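Local coordinates for protein ADP-ribosylating toxin CARDS (Mycoplasma pneumoniae, PDB 4TLV) that transfers ADP-ribose from NAD(+) to multiple target proteins in vitro and, as the main virulence factor of the bacterium, causes vacuolation and disruption of respiratory epithelium, at residues V10-L15 / Y48-S53. Numbering follows the deposited sequence.
Sequences VYRVDL and YFISTS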
ATOM      1  N   VAL A  10      12.381  10.036   0.671  1.00 12.13           N
ATOM      2  CA  VAL A  10      11.925   8.879   1.424  1.00 10.26           C
ATOM      3  C   VAL A  10      12.146   9.197   2.907  1.00 11.21           C
ATOM      4  O   VAL A  10      12.720  10.235   3.231  1.00 13.54           O
ATOM      5  CB  VAL A  10      12.649   7.574   1.004  1.00 11.80           C
ATOM      6  CG1 VAL A  10      12.256   7.173  -0.422  1.00 10.02           C
ATOM      7  CG2 VAL A  10      14.165   7.695   1.125  1.00 10.30           C
ATOM      8  N   TYR A  11      11.691   8.320   3.799  1.00  9.81           N
ATOM      9  CA  TYR A  11      11.661   8.630   5.240  1.00 10.34           C
ATOM     10  C   TYR A  11      12.086   7.442   6.063  1.00 11.50           C
ATOM     11  O   TYR A  11      11.835   6.292   5.691  1.00 11.44           O
ATOM     12  CB  TYR A  11      10.242   9.029   5.669  1.00 11.53           C
ATOM     13  CG  TYR A  11       9.785  10.213   4.888  1.00 14.25           C
ATOM     14  CD1 TYR A  11      10.057  11.496   5.337  1.00 14.05           C
ATOM     15  CD2 TYR A  11       9.138  10.054   3.661  1.00 13.82           C
ATOM     16  CE1 TYR A  11       9.684  12.595   4.601  1.00 15.90           C
ATOM     17  CE2 TYR A  11       8.772  11.167   2.907  1.00 15.85           C
ATOM     18  CZ  TYR A  11       9.053  12.431   3.396  1.00 17.52           C
ATOM     19  OH  TYR A  11       8.692  13.553   2.678  1.00 25.29           O
ATOM     20  N   ARG A  12      12.678   7.723   7.214  1.00 10.43           N
ATOM     21  CA  ARG A  12      13.155   6.658   8.075  1.00 11.29           C
ATOM     22  C   ARG A  12      13.125   7.127   9.523  1.00 14.22           C
ATOM     23  O   ARG A  12      13.611   8.221   9.837  1.00 13.45           O
ATOM     24  CB  ARG A  12      14.594   6.293   7.701  1.00 12.27           C
ATOM     25  CG  ARG A  12      15.164   5.116   8.524  1.00 12.58           C
ATOM     26  CD  ARG A  12      16.662   4.924   8.231  1.00 16.64           C
ATOM     27  NE  ARG A  12      17.296   4.106   9.265  1.00 15.09           N
ATOM     28  CZ  ARG A  12      17.274   2.779   9.290  1.00 17.25           C
ATOM     29  NH1 ARG A  12      16.649   2.091   8.333  1.00 15.64           N
ATOM     30  NH2 ARG A  12      17.867   2.134  10.290  1.00 18.54           N
ATOM     31  N   VAL A  13      12.555   6.302  10.394  1.00 12.35           N
ATOM     32  CA  VAL A  13      12.561   6.584  11.829  1.00 14.02           C
ATOM     33  C   VAL A  13      13.751   5.846  12.438  1.00 15.36           C
ATOM     34  O   VAL A  13      13.946   4.652  12.194  1.00 15.10           O
ATOM     35  CB  VAL A  13      11.234   6.117  12.496  1.00 14.26           C
ATOM     36  CG1 VAL A  13      11.295   6.259  14.040  1.00 13.89           C
ATOM     37  CG2 VAL A  13      10.037   6.883  11.914  1.00 15.69           C
ATOM     38  N   ASP A  14      14.557   6.554  13.220  1.00 14.85           N
ATOM     39  CA  ASP A  14      15.779   5.989  13.762  1.00 16.90           C
ATOM     40  C   ASP A  14      15.977   6.610  15.143  1.00 15.30           C
ATOM     41  O   ASP A  14      15.666   7.772  15.342  1.00 14.96           O
ATOM     42  CB  ASP A  14      16.948   6.352  12.835  1.00 14.51           C
ATOM     43  CG  ASP A  14      18.141   5.445  13.003  1.00 18.69           C
ATOM     44  OD1 ASP A  14      18.742   5.442  14.097  1.00 19.37           O
ATOM     45  OD2 ASP A  14      18.505   4.752  12.026  1.00 18.48           O
ATOM     46  N   LEU A  15      16.479   5.838  16.097  1.00 16.33           N
ATOM     47  CA  LEU A  15      16.659   6.364  17.451  1.00 16.33           C
ATOM     48  C   LEU A  15      17.899   7.256  17.578  1.00 22.37           C
ATOM     49  O   LEU A  15      18.022   8.021  18.532  1.00 20.94           O
ATOM     50  CB  LEU A  15      16.673   5.227  18.480  1.00 20.29           C
ATOM     51  CG  LEU A  15      15.260   4.836  18.949  1.00 27.21           C
ATOM     52  CD1 LEU A  15      14.447   4.250  17.819  1.00 26.55           C
ATOM     53  CD2 LEU A  15      15.302   3.873  20.131  1.00 33.90           C
ATOM     54  N   TYR A  48      23.356  -5.404   3.619  1.00 11.67           N
ATOM     55  CA  TYR A  48      24.004  -4.228   3.054  1.00 12.18           C
ATOM     56  C   TYR A  48      22.951  -3.182   2.724  1.00 10.84           C
ATOM     57  O   TYR A  48      23.282  -2.066   2.414  1.00 10.54           O
ATOM     58  CB  TYR A  48      24.699  -4.617   1.747  1.00 10.11           C
ATOM     59  CG  TYR A  48      25.578  -3.546   1.143  1.00 10.89           C
ATOM     60  CD1 TYR A  48      26.726  -3.105   1.806  1.00 11.71           C
ATOM     61  CD2 TYR A  48      25.299  -3.019  -0.117  1.00  9.46           C
ATOM     62  CE1 TYR A  48      27.542  -2.147   1.253  1.00 11.66           C
ATOM     63  CE2 TYR A  48      26.119  -2.060  -0.689  1.00 13.36           C
ATOM     64  CZ  TYR A  48      27.237  -1.622   0.002  1.00 11.89           C
ATOM     65  OH  TYR A  48      28.045  -0.661  -0.563  1.00 11.34           O
ATOM     66  N   PHE A  49      21.675  -3.567   2.781  1.00 10.17           N
ATOM     67  CA  PHE A  49      20.604  -2.676   2.371  1.00 10.16           C
ATOM     68  C   PHE A  49      20.074  -1.890   3.568  1.00 13.09           C
ATOM     69  O   PHE A  49      19.881  -2.465   4.638  1.00 14.31           O
ATOM     70  CB  PHE A  49      19.457  -3.484   1.762  1.00  9.54           C
ATOM     71  CG  PHE A  49      19.851  -4.287   0.543  1.00 12.82           C
ATOM     72  CD1 PHE A  49      20.817  -3.807  -0.339  1.00 12.36           C
ATOM     73  CD2 PHE A  49      19.251  -5.515   0.272  1.00 13.06           C
ATOM     74  CE1 PHE A  49      21.187  -4.533  -1.473  1.00 12.42           C
ATOM     75  CE2 PHE A  49      19.607  -6.245  -0.865  1.00 12.78           C
ATOM     76  CZ  PHE A  49      20.594  -5.742  -1.740  1.00 11.93           C
ATOM     77  N   ILE A  50      19.818  -0.595   3.378  1.00 11.14           N
ATOM     78  CA  ILE A  50      19.206   0.224   4.440  1.00 12.59           C
ATOM     79  C   ILE A  50      17.763   0.574   4.074  1.00 11.63           C
ATOM     80  O   ILE A  50      17.495   1.043   2.973  1.00 11.10           O
ATOM     81  CB  ILE A  50      19.988   1.516   4.677  1.00 12.68           C
ATOM     82  CG1 ILE A  50      21.415   1.200   5.143  1.00 12.30           C
ATOM     83  CG2 ILE A  50      19.299   2.391   5.732  1.00 10.35           C
ATOM     84  CD1 ILE A  50      22.293   2.451   5.246  1.00 11.17           C
ATOM     85  N   SER A  51      16.835   0.361   5.005  1.00 11.52           N
ATOM     86  CA  SER A  51      15.413   0.571   4.713  1.00 11.36           C
ATOM     87  C   SER A  51      14.942   2.004   4.927  1.00 12.51           C
ATOM     88  O   SER A  51      15.353   2.685   5.871  1.00 10.45           O
ATOM     89  CB  SER A  51      14.547  -0.368   5.559  1.00 12.04           C
ATOM     90  OG  SER A  51      14.827  -0.143   6.939  1.00 19.36           O
ATOM     91  N   THR A  52      14.071   2.445   4.027  1.00 13.17           N
ATOM     92  CA  THR A  52      13.373   3.714   4.150  1.00 10.92           C
ATOM     93  C   THR A  52      11.975   3.484   3.583  1.00 12.16           C
ATOM     94  O   THR A  52      11.693   2.450   2.980  1.00 10.80           O
ATOM     95  CB  THR A  52      14.031   4.841   3.302  1.00 11.75           C
ATOM     96  OG1 THR A  52      13.833   4.556   1.905  1.00 16.19           O
ATOM     97  CG2 THR A  52      15.536   4.980   3.597  1.00 14.28           C
ATOM     98  N   SER A  53      11.099   4.458   3.762  1.00 11.57           N
ATOM     99  CA  SER A  53       9.724   4.327   3.304  1.00  9.81           C
ATOM    100  C   SER A  53       9.340   5.525   2.419  1.00  9.74           C
ATOM    101  O   SER A  53       9.855   6.624   2.587  1.00 11.02           O
ATOM    102  CB  SER A  53       8.787   4.225   4.512  1.00 13.11           C
ATOM    103  OG  SER A  53       7.436   4.210   4.088  1.00 20.20           O
TER
HETATM  104  O   HOH W   1      18.024  -0.829   7.540  1.00 21.28           O
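At the junction of the two β-sheets of the mono-ADP-ribosyltransferase domain, Y11 and S53 form a single antiparallel, hydrogen-bonded bridge. Y11 N donates to S53 O, S53 N to Y11 O, each over 2.8 Å. The strands run at 115° to each other and part after R12 and T52, and the R12 side chain spans the gap. With CG anti to the backbone N (chi1 -177°) and the chain extended to NE, its aliphatic part runs past the S51 carbonyl, and NH1 donates to a lone pair of S51 O (2.8 Å), which lies 4° out of the guanidinium plane. I50 CG2 lies over one face of that group, 3.7 Å from NH1. An arginine on the first strand facing a Ser-Thr-Ser strand is consistent with the R-S-E signature of cholera- and pertussis-type transferases, with E134, which S51 touches, probably its acidic member. From the other edge D14 fixes the rotation of the guanidinium: OD2 accepts from NE (3.1 Å) and NH2 (3.2 Å) in a side-on salt bridge. A water takes the S51 N-H and, weakly, one from NH1. Diagonally across the bridge, V10 CG2 lies 3.3 Å from T52 OG1, a hydroxyl bonded to W135 O.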